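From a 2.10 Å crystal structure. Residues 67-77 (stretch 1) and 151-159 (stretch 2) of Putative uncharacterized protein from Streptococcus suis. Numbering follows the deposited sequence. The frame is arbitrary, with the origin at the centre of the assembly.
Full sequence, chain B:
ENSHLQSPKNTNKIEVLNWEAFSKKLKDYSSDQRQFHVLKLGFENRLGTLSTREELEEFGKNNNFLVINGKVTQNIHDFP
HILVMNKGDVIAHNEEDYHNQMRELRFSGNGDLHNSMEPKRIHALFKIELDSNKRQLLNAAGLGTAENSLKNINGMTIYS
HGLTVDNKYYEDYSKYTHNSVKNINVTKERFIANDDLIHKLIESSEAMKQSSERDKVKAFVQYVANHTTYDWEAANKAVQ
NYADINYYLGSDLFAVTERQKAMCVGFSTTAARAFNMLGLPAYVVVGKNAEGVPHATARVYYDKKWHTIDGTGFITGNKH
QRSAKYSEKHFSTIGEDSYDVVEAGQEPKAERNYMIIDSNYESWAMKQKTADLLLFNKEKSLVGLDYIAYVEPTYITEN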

# COMPACT_ATOMS: atom_id res chain seq x y z
N VAL B 67 31.34 -4.03 19.12
CA VAL B 67 32.27 -4.26 20.20
C VAL B 67 33.20 -3.05 20.24
O VAL B 67 33.82 -2.71 19.24
CB VAL B 67 33.07 -5.56 20.03
CG1 VAL B 67 34.00 -5.78 21.21
CG2 VAL B 67 32.13 -6.75 19.88
N ILE B 68 33.29 -2.39 21.38
CA ILE B 68 34.06 -1.15 21.46
C ILE B 68 35.23 -1.28 22.42
O ILE B 68 35.04 -1.49 23.63
CB ILE B 68 33.16 0.03 21.87
CG1 ILE B 68 32.03 0.16 20.85
CG2 ILE B 68 33.97 1.32 21.95
CD1 ILE B 68 31.07 1.24 21.15
N ASN B 69 36.44 -1.15 21.88
CA ASN B 69 37.67 -1.32 22.67
C ASN B 69 37.68 -2.67 23.40
O ASN B 69 38.07 -2.76 24.57
CB ASN B 69 37.85 -0.17 23.67
CG ASN B 69 38.08 1.18 22.99
OD1 ASN B 69 38.22 1.26 21.77
ND2 ASN B 69 38.13 2.24 23.78
N GLY B 70 37.22 -3.70 22.70
CA GLY B 70 37.22 -5.05 23.25
C GLY B 70 36.02 -5.37 24.12
O GLY B 70 35.87 -6.50 24.58
N LYS B 71 35.15 -4.39 24.35
CA LYS B 71 34.02 -4.61 25.25
C LYS B 71 32.71 -4.91 24.53
O LYS B 71 32.29 -4.19 23.63
CB LYS B 71 33.83 -3.41 26.16
CG LYS B 71 35.04 -3.13 27.04
CD LYS B 71 34.65 -2.22 28.19
CE LYS B 71 33.66 -1.15 27.74
NZ LYS B 71 33.07 -0.42 28.91
N VAL B 72 32.05 -5.98 24.97
CA VAL B 72 30.78 -6.40 24.37
C VAL B 72 29.59 -5.63 24.96
O VAL B 72 28.52 -5.59 24.36
CB VAL B 72 30.57 -7.93 24.54
CG1 VAL B 72 31.59 -8.70 23.70
CG2 VAL B 72 30.66 -8.33 25.99
N THR B 73 29.77 -5.03 26.13
CA THR B 73 28.72 -4.22 26.73
C THR B 73 29.24 -2.91 27.31
O THR B 73 30.42 -2.78 27.61
CB THR B 73 27.98 -4.97 27.86
OG1 THR B 73 28.90 -5.32 28.91
CG2 THR B 73 27.30 -6.23 27.33
N GLN B 74 28.32 -1.97 27.47
CA GLN B 74 28.53 -0.69 28.14
C GLN B 74 27.80 -0.67 29.48
O GLN B 74 26.61 -0.99 29.55
CB GLN B 74 28.03 0.46 27.24
CG GLN B 74 28.67 0.49 25.86
CD GLN B 74 30.18 0.81 25.93
OE1 GLN B 74 30.59 1.74 26.64
NE2 GLN B 74 30.99 0.02 25.21
N ASN B 75 28.50 -0.31 30.54
CA ASN B 75 27.92 -0.30 31.86
C ASN B 75 27.13 0.98 31.99
O ASN B 75 27.71 2.06 32.04
CB ASN B 75 29.02 -0.41 32.94
CG ASN B 75 28.47 -0.42 34.36
OD1 ASN B 75 27.43 -1.02 34.64
ND2 ASN B 75 29.17 0.26 35.27
N ILE B 76 25.81 0.90 31.96
CA ILE B 76 25.04 2.13 32.09
C ILE B 76 24.04 1.95 33.22
O ILE B 76 23.23 1.02 33.20
CB ILE B 76 24.35 2.50 30.78
CG1 ILE B 76 25.39 2.73 29.67
CG2 ILE B 76 23.51 3.77 30.96
CD1 ILE B 76 24.78 3.11 28.34
N HIS B 77 24.14 2.83 34.22
CA HIS B 77 23.41 2.70 35.49
C HIS B 77 23.48 1.27 35.98
O HIS B 77 22.45 0.65 36.27
CB HIS B 77 21.96 3.15 35.36
CG HIS B 77 21.81 4.63 35.24
ND1 HIS B 77 21.34 5.23 34.09
CD2 HIS B 77 22.07 5.63 36.11
CE1 HIS B 77 21.32 6.54 34.26
NE2 HIS B 77 21.74 6.81 35.47
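Stretch 2 151-159: KNINGMTIY

Stretch 2 is a hairpin whose loop packs against the turn and following strand of stretch 1. Its first arm, at Lys151 and Asn152, is in strand conformation, as is its second, from Thr157 to Tyr159. The arms are paired by reciprocal backbone hydrogen bonds between Lys151 and Ile158, each N to the other's O at 2.9 Å, and are closed by a bond from Ile153 N to Met156 O at 2.8 Å. Across the same arms, Thr157 OG1 donates to Asn152 OD1 at 2.8 Å. Gly155 carries the connection at positive phi (82°). In stretch 1, a type I' turn from Ile68 to Lys71 is held by Lys71 N to Ile68 O (3.0 Å) and Ile68 N to Lys71 O (3.1 Å), and the chain returns to strand conformation at Gln74.

No ladder of backbone-to-backbone hydrogen bonds joins the two stretches. The polar contact converges instead on Asn154, whose CA-to-CB bond points toward stretch 1, with chi1 in the m well; Asn154 CA lies 6.1 Å from Gln74 CA. There its amide behaves much like a peptide group, engaging both the N and the O of Asn75. Asn75 N donates to Asn154 OD1 at 2.9 Å with an N-H...O angle of 155°, while Asn154 ND2 donates to Asn75 O at 3.1 Å and a nearly straight 171°. The same carboxamide oxygen accepts a second hydrogen bond, from Lys71 NZ to Asn154 OD1 at 2.8 Å, so the lysine ammonium and a backbone amide share one acceptor.

The backbone of Asn154 is also served: Asn154 N donates to Gln74 OE1 at 3.0 Å and 155°. Gln74 makes this bond in a bent conformation, with chi1 and chi2 both in the m well. The arrangement brings Gln74 OE1 within 3.2 Å of Asn154 OD1, but both are acceptors and no hydrogen bond links them; Gln74 OE1 accepts from Asn154 N, and Asn154 OD1 from Asn75 N and Lys71 NZ.

Beside this polar cluster lies an apolar patch built around Ile68, a buried residue whose CA-to-CB bond points toward stretch 2. Ile68 CD1 meets Ile153 CD1 at 3.5 Å and Ile158 CD1 at 3.9 Å, and Ile68 CG2 lies 3.6 Å from Met156 SD. The methionine extends the patch to the turn, where Met156 CE comes within 3.8 Å of Asn69 ND2; that amide finds its hydrogen bonds elsewhere in the structure. Together the two stretches bury 405 Å², counting both sides, with Asn154 the residue most extensively covered.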

# COMPACT_ATOMS: atom_id res chain seq x y z
N LYS B 151 24.59 8.94 21.62
CA LYS B 151 24.57 8.19 22.87
C LYS B 151 25.89 8.43 23.56
O LYS B 151 26.96 8.22 22.95
CB LYS B 151 24.38 6.69 22.65
CG LYS B 151 23.17 6.30 21.84
CD LYS B 151 21.97 6.20 22.71
CE LYS B 151 20.80 5.61 21.94
NZ LYS B 151 19.53 6.15 22.55
N ASN B 152 25.83 8.83 24.82
CA ASN B 152 27.00 8.84 25.70
C ASN B 152 27.23 7.44 26.23
O ASN B 152 26.32 6.86 26.82
CB ASN B 152 26.81 9.85 26.84
CG ASN B 152 26.83 11.29 26.34
OD1 ASN B 152 27.85 11.76 25.81
ND2 ASN B 152 25.71 12.00 26.49
N ILE B 153 28.41 6.87 26.00
CA ILE B 153 28.71 5.57 26.58
C ILE B 153 29.94 5.63 27.50
O ILE B 153 30.25 6.68 28.07
CB ILE B 153 28.87 4.52 25.49
CG1 ILE B 153 30.03 4.84 24.56
CG2 ILE B 153 27.55 4.40 24.69
CD1 ILE B 153 30.25 3.76 23.48
N ASN B 154 30.61 4.50 27.71
CA ASN B 154 31.73 4.49 28.64
C ASN B 154 32.95 5.17 28.03
O ASN B 154 33.68 4.57 27.24
CB ASN B 154 32.11 3.07 29.07
CG ASN B 154 30.98 2.35 29.83
OD1 ASN B 154 30.88 1.13 29.79
ND2 ASN B 154 30.15 3.11 30.52
N GLY B 155 33.17 6.43 28.39
CA GLY B 155 34.37 7.14 27.98
C GLY B 155 34.35 7.74 26.59
O GLY B 155 35.34 8.29 26.15
N MET B 156 33.21 7.65 25.90
CA MET B 156 33.09 8.27 24.59
C MET B 156 31.62 8.53 24.21
O MET B 156 30.71 8.09 24.90
CB MET B 156 33.77 7.39 23.53
CG MET B 156 33.00 6.14 23.19
SD MET B 156 34.06 4.89 22.42
CE MET B 156 35.04 4.38 23.81
N THR B 157 31.43 9.26 23.11
CA THR B 157 30.10 9.62 22.61
C THR B 157 29.98 9.22 21.15
O THR B 157 30.89 9.48 20.36
CB THR B 157 29.85 11.13 22.75
OG1 THR B 157 30.03 11.51 24.12
CG2 THR B 157 28.46 11.50 22.29
N ILE B 158 28.87 8.57 20.80
CA ILE B 158 28.62 8.16 19.42
C ILE B 158 27.53 9.02 18.84
O ILE B 158 26.45 9.10 19.41
CB ILE B 158 28.21 6.68 19.32
CG1 ILE B 158 29.32 5.77 19.86
CG2 ILE B 158 27.93 6.31 17.89
CD1 ILE B 158 28.94 4.30 19.93
N TYR B 159 27.81 9.67 17.71
CA TYR B 159 26.88 10.59 17.07
C TYR B 159 26.34 9.96 15.81
O TYR B 159 27.04 9.21 15.16
CB TYR B 159 27.58 11.92 16.69
CG TYR B 159 28.18 12.66 17.88
CD1 TYR B 159 27.48 13.67 18.51
CD2 TYR B 159 29.46 12.33 18.36
CE1 TYR B 159 28.02 14.35 19.57
CE2 TYR B 159 30.01 13.00 19.42
CZ TYR B 159 29.29 14.00 20.02
OH TYR B 159 29.84 14.67 21.09